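Local coordinates for protein carbohydrate esterase family 2 (CE2) (Chaetomium olivicolor, PDB 4XVH) that probably removes acetyl groups from plant cell-wall polysaccharides such as xylan, joining a jelly-roll beta-sandwich domain to an SGNH-type esterase domain, at residues Thr29-Ile35 and Gly61-Thr66; Val209-Gly213 and Met235-Val239. All blocks are in the same frame, centred on the assembly; numbering follows the deposited sequence.

How the interactions relate
Two kinds of packing, one in each half of the chain, are compared here. Interaction 1 pairs two antiparallel strands in the N-terminal beta-sandwich; interaction 2 sets a helix against the parallel sheet of the SGNH hydrolase domain. Their centres are 38 Å apart on opposite sides of the chain's centre, and their nearest atoms stay about 27 Å apart, so neither touches the other. Interaction 1 also closes in sequence before interaction 2 opens. Interaction 2 is the one near the ligand pocket: the side chain of Leu212 lies about 8 Å from a bound polyethylene-glycol chain, whose pocket includes Ser118, Gly163, Asn215 and His306.

Interaction 1: residues Thr29-Ile35 and Gly61-Thr66; sequences TSATIGI and GTGIST
Ile64 overlaps both Ile33 and Ile35: its CB lies 4.3 Å from Ile33 CB, and its CG1 lies 3.9 Å from Ile35 CD1. All three isoleucines adopt the mt rotamer. Strands 31-35 and 63-65 run antiparallel at 166°, with axes 4.4 Å apart. Ile33 and Ile64 form a hydrogen-bonded pair (CA-CA 5.0 Å), with hydrogen bonds from Ile33 N to Ile64 O (2.8 Å) and from Ile64 N to Ile33 O (2.9 Å). Thr32-Ser65 and Gly34-Gly63, flanking it, are non-hydrogen-bonded pairs with CA-CA 4.2 Å. An ideal CB on Gly63 would clash at 2.6 Å with Ile33 O. Ile35 N donates a hydrogen bond to Thr62 O (3.2 Å).

At the other end, Thr66 N donates to Ala31 O (2.9 Å), while Thr66 OG1, with chi1 p, accepts from Ala31 N at 2.9 Å. A water bridges this OG1 (2.7 Å) to Thr29 O (2.8 Å). Thr32 OG1 and Ser65 OG, both chi1 m, are hydrogen-bonded at 3.0 Å on the face opposite the Ile33-Ile64 pair.

Strand 63-65 is the edge strand of its four-stranded sheet, beside strand 31-40: an edge pair of the jelly-roll beta-sandwich. Leu79 touches both Ile33 and Ile64, and Phe24 also meets Ile33. The chemistry thus implies an amphipathic pair, with Ile33 and Ile64 facing the opposing sheet, Ile35 packing on Ile64, and hydroxyls on the more exposed face.

Interaction 2: residues Val209-Gly213 and Met235-Val239; sequences VINLG and MVKFV
Met235 opens the helical segment 235-239. Its CA-to-CB bond points sideways, but chi1 t, chi2 p and chi3 p fold the thioether back toward the strand, so that SD lies 4.2 Å from Ile210 CG2 and CE 4.1 Å from Leu212 O. Val236 and Lys237 turn to the far side of the helix, where Lys237 NZ forms a salt bridge with Asp241. Phe238, chi1 t, points toward the strand: its CD2 is 4.2 Å from Ile210 CD1 and its CE2 4.2 Å from Leu212 CD1, both methyls approaching the ring obliquely. One turn after Met235 comes Val239, whose N donates a helical hydrogen bond to Met235 O (3.2 Å); its CG2 meets Ile210 CD1 at 3.8 Å, the closest approach of the two segments.

On the other side, 209-211 is extended. Ile210 and Leu212, both mt, point toward the helix, whereas Asn211 points away. The axes of strand 209-211 and helix 235-239 run roughly antiparallel (149°), 11.3 Å apart at closest approach. CA-CA distances of 8.9 Å for both Ile210-Val239 and Leu212-Met235 reflect this opposed direction. No hydrogen bond links the segments; together they bury 222 Å², with apolar side-chain contacts.

Strand 207-211, helix 228-243 and strand 250-254 make a beta-alpha-beta crossover, as in SGNH hydrolases, and Gly213 begins a GxND sequence whose Asn215 lines the ligand pocket. Strand 207-211 lies between strands 111-116 and 250-254, while Met235 and Val239 also touch helix 270-285, which flanks helix 228-243.

Interaction 1: residues Thr29-Ile35 and Gly61-Thr66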
loop_
_atom_site.group_PDB
_atom_site.type_symbol
_atom_site.label_atom_id
_atom_site.label_comp_id
_atom_site.label_asym_id
_atom_site.label_seq_id
_atom_site.Cartn_x
_atom_site.Cartn_y
_atom_site.Cartn_z
ATOM N N THR A 29 -14.756 -23.687 16.953
ATOM C CA THR A 29 -14.889 -22.596 17.911
ATOM C C THR A 29 -13.665 -21.678 17.918
ATOM O O THR A 29 -13.712 -20.574 18.459
ATOM C CB THR A 29 -15.121 -23.133 19.319
ATOM O OG1 THR A 29 -14.074 -24.049 19.642
ATOM C CG2 THR A 29 -16.438 -23.889 19.384
ATOM N N SER A 30 -12.580 -22.117 17.290
ATOM C CA SER A 30 -11.343 -21.347 17.362
ATOM C C SER A 30 -10.371 -21.673 16.232
ATOM O O SER A 30 -10.337 -22.808 15.738
ATOM C CB SER A 30 -10.655 -21.595 18.715
ATOM O OG SER A 30 -9.439 -20.873 18.787
ATOM N N ALA A 31 -9.584 -20.670 15.841
ATOM C CA ALA A 31 -8.465 -20.856 14.913
ATOM C C ALA A 31 -7.264 -20.037 15.387
ATOM O O ALA A 31 -7.419 -18.986 16.019
ATOM C CB ALA A 31 -8.862 -20.459 13.483
ATOM N N THR A 32 -6.066 -20.530 15.092
ATOM C CA THR A 32 -4.854 -19.800 15.461
ATOM C C THR A 32 -3.921 -19.655 14.270
ATOM O O THR A 32 -3.602 -20.631 13.585
ATOM C CB THR A 32 -4.089 -20.488 16.618
ATOM O OG1 THR A 32 -4.963 -20.670 17.740
ATOM C CG2 THR A 32 -2.903 -19.624 17.052
ATOM N N ILE A 33 -3.521 -18.414 14.004
ATOM C CA ILE A 33 -2.513 -18.123 12.992
ATOM C C ILE A 33 -1.165 -18.120 13.662
ATOM O O ILE A 33 -0.812 -17.163 14.315
ATOM C CB ILE A 33 -2.760 -16.783 12.314
ATOM C CG1 ILE A 33 -4.174 -16.732 11.757
ATOM C CG2 ILE A 33 -1.733 -16.557 11.219
ATOM C CD1 ILE A 33 -4.625 -15.344 11.415
ATOM N N GLY A 34 -0.427 -19.218 13.530
ATOM C CA GLY A 34 0.867 -19.311 14.169
ATOM C C GLY A 34 1.824 -18.236 13.672
ATOM O O GLY A 34 1.734 -17.780 12.546
ATOM N N ILE A 35 2.748 -17.838 14.530
ATOM C CA ILE A 35 3.773 -16.880 14.164
ATOM C C ILE A 35 5.136 -17.509 14.385
ATOM O O ILE A 35 5.467 -17.917 15.492
ATOM C CB ILE A 35 3.642 -15.581 14.975
ATOM C CG1 ILE A 35 2.359 -14.849 14.542
ATOM C CG2 ILE A 35 4.891 -14.697 14.815
ATOM C CD1 ILE A 35 2.180 -13.481 15.151
ATOM N N GLY A 61 3.582 -14.265 21.979
ATOM C CA GLY A 61 4.336 -15.392 21.517
ATOM C C GLY A 61 3.785 -16.294 20.464
ATOM O O GLY A 61 4.223 -16.296 19.340
ATOM N N THR A 62 2.819 -17.098 20.853
ATOM C CA THR A 62 2.472 -18.243 20.048
ATOM C C THR A 62 1.925 -17.903 18.645
ATOM O O THR A 62 2.375 -18.463 17.632
ATOM C CB THR A 62 1.484 -19.157 20.824
ATOM O OG1 THR A 62 2.061 -19.647 22.033
ATOM C CG2 THR A 62 1.010 -20.353 19.984
ATOM N N GLY A 63 0.990 -16.970 18.606
ATOM C CA GLY A 63 0.294 -16.689 17.388
ATOM C C GLY A 63 -0.888 -15.824 17.653
ATOM O O GLY A 63 -1.047 -15.350 18.716
ATOM N N ILE A 64 -1.700 -15.644 16.642
ATOM C CA ILE A 64 -2.859 -14.776 16.682
ATOM C C ILE A 64 -4.102 -15.643 16.664
ATOM O O ILE A 64 -4.385 -16.281 15.652
ATOM C CB ILE A 64 -2.899 -13.833 15.458
ATOM C CG1 ILE A 64 -1.697 -12.891 15.433
ATOM C CG2 ILE A 64 -4.225 -13.063 15.390
ATOM C CD1 ILE A 64 -1.548 -12.190 14.085
ATOM N N SER A 65 -4.854 -15.675 17.752
ATOM C CA SER A 65 -6.049 -16.524 17.806
ATOM C C SER A 65 -7.318 -15.743 17.586
ATOM O O SER A 65 -7.380 -14.552 17.889
ATOM C CB SER A 65 -6.130 -17.234 19.146
ATOM O OG SER A 65 -5.004 -18.068 19.301
ATOM N N THR A 66 -8.322 -16.419 17.043
ATOM C CA THR A 66 -9.659 -15.866 16.915
ATOM C C THR A 66 -10.190 -15.468 18.318
ATOM O O THR A 66 -9.722 -15.990 19.337
ATOM C CB THR A 66 -10.618 -16.884 16.238
ATOM O OG1 THR A 66 -10.554 -18.138 16.927
ATOM C CG2 THR A 66 -10.222 -17.116 14.781
HETATM O O HOH W 1 -12.191 -18.344 19.006
HETATM O O HOH W 2 -9.408 -18.641 20.356
HETATM O O HOH W 3 7.030 -16.104 17.917
#

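Interaction 2: residues Val209-Gly213 and Met235-Val239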
loop_
_atom_site.group_PDB
_atom_site.type_symbol
_atom_site.label_atom_id
_atom_site.label_comp_id
_atom_site.label_asym_id
_atom_site.label_seq_id
_atom_site.Cartn_x
_atom_site.Cartn_y
_atom_site.Cartn_z
ATOM N N VAL A 209 -1.811 1.447 -9.778
ATOM C CA VAL A 209 -1.935 2.777 -9.197
ATOM C C VAL A 209 -0.571 3.241 -8.708
ATOM O O VAL A 209 0.111 2.509 -7.975
ATOM C CB VAL A 209 -2.924 2.799 -8.017
ATOM C CG1 VAL A 209 -2.980 4.223 -7.421
ATOM C CG2 VAL A 209 -4.324 2.322 -8.483
ATOM N N ILE A 210 -0.133 4.406 -9.162
ATOM C CA ILE A 210 1.174 4.888 -8.724
ATOM C C ILE A 210 1.039 6.267 -8.115
ATOM O O ILE A 210 0.562 7.177 -8.778
ATOM C CB ILE A 210 2.181 4.942 -9.881
ATOM C CG1 ILE A 210 2.344 3.540 -10.493
ATOM C CG2 ILE A 210 3.518 5.526 -9.376
ATOM C CD1 ILE A 210 3.074 3.522 -11.799
ATOM N N ASN A 211 1.504 6.414 -6.871
ATOM C CA ASN A 211 1.465 7.689 -6.170
ATOM C C ASN A 211 2.844 8.019 -5.588
ATOM O O ASN A 211 3.167 7.653 -4.451
ATOM C CB ASN A 211 0.403 7.620 -5.073
ATOM C CG ASN A 211 0.226 8.932 -4.316
ATOM O OD1 ASN A 211 1.076 9.826 -4.334
ATOM N ND2 ASN A 211 -0.883 9.022 -3.599
ATOM N N LEU A 212 3.654 8.711 -6.379
ATOM C CA LEU A 212 5.020 9.022 -5.993
ATOM C C LEU A 212 5.376 10.440 -6.420
ATOM O O LEU A 212 4.939 10.903 -7.494
ATOM C CB LEU A 212 5.999 8.047 -6.648
ATOM C CG LEU A 212 5.943 6.601 -6.179
ATOM C CD1 LEU A 212 6.786 5.770 -7.151
ATOM C CD2 LEU A 212 6.517 6.513 -4.753
ATOM N N GLY A 213 6.175 11.117 -5.600
ATOM C CA GLY A 213 6.615 12.468 -5.938
ATOM C C GLY A 213 6.614 13.374 -4.720
ATOM O O GLY A 213 7.277 14.400 -4.710
ATOM N N MET A 235 8.949 8.608 -14.619
ATOM C CA MET A 235 7.573 8.132 -14.491
ATOM C C MET A 235 7.206 7.305 -15.745
ATOM O O MET A 235 6.642 6.231 -15.639
ATOM C CB MET A 235 6.620 9.312 -14.310
ATOM C CG MET A 235 5.169 8.903 -14.092
ATOM S SD MET A 235 4.885 8.100 -12.462
ATOM C CE MET A 235 4.810 9.512 -11.339
ATOM N N VAL A 236 7.563 7.807 -16.925
ATOM C CA VAL A 236 7.302 7.062 -18.152
ATOM C C VAL A 236 8.047 5.718 -18.124
ATOM O O VAL A 236 7.460 4.662 -18.352
ATOM C CB VAL A 236 7.698 7.889 -19.387
ATOM C CG1 VAL A 236 7.670 7.030 -20.652
ATOM C CG2 VAL A 236 6.753 9.094 -19.518
ATOM N N LYS A 237 9.322 5.754 -17.760
ATOM C CA LYS A 237 10.129 4.543 -17.733
ATOM C C LYS A 237 9.618 3.491 -16.717
ATOM O O LYS A 237 9.627 2.285 -16.996
ATOM C CB LYS A 237 11.585 4.928 -17.437
ATOM C CG LYS A 237 12.564 3.768 -17.433
ATOM C CD LYS A 237 12.620 3.081 -18.803
ATOM C CE LYS A 237 13.843 2.151 -18.900
ATOM N NZ LYS A 237 14.004 1.384 -17.613
ATOM N N PHE A 238 9.177 3.953 -15.543
ATOM C CA PHE A 238 8.683 3.057 -14.498
ATOM C C PHE A 238 7.424 2.313 -15.008
ATOM O O PHE A 238 7.318 1.100 -14.895
ATOM C CB PHE A 238 8.371 3.835 -13.210
ATOM C CG PHE A 238 8.013 2.956 -12.026
ATOM C CD1 PHE A 238 8.494 1.655 -11.940
ATOM C CD2 PHE A 238 7.195 3.430 -11.015
ATOM C CE1 PHE A 238 8.156 0.827 -10.858
ATOM C CE2 PHE A 238 6.857 2.624 -9.930
ATOM C CZ PHE A 238 7.354 1.295 -9.863
ATOM N N VAL A 239 6.498 3.051 -15.596
ATOM C CA VAL A 239 5.338 2.418 -16.183
ATOM C C VAL A 239 5.750 1.455 -17.308
ATOM O O VAL A 239 5.277 0.310 -17.362
ATOM C CB VAL A 239 4.343 3.476 -16.693
ATOM C CG1 VAL A 239 3.272 2.828 -17.554
ATOM C CG2 VAL A 239 3.701 4.221 -15.469
#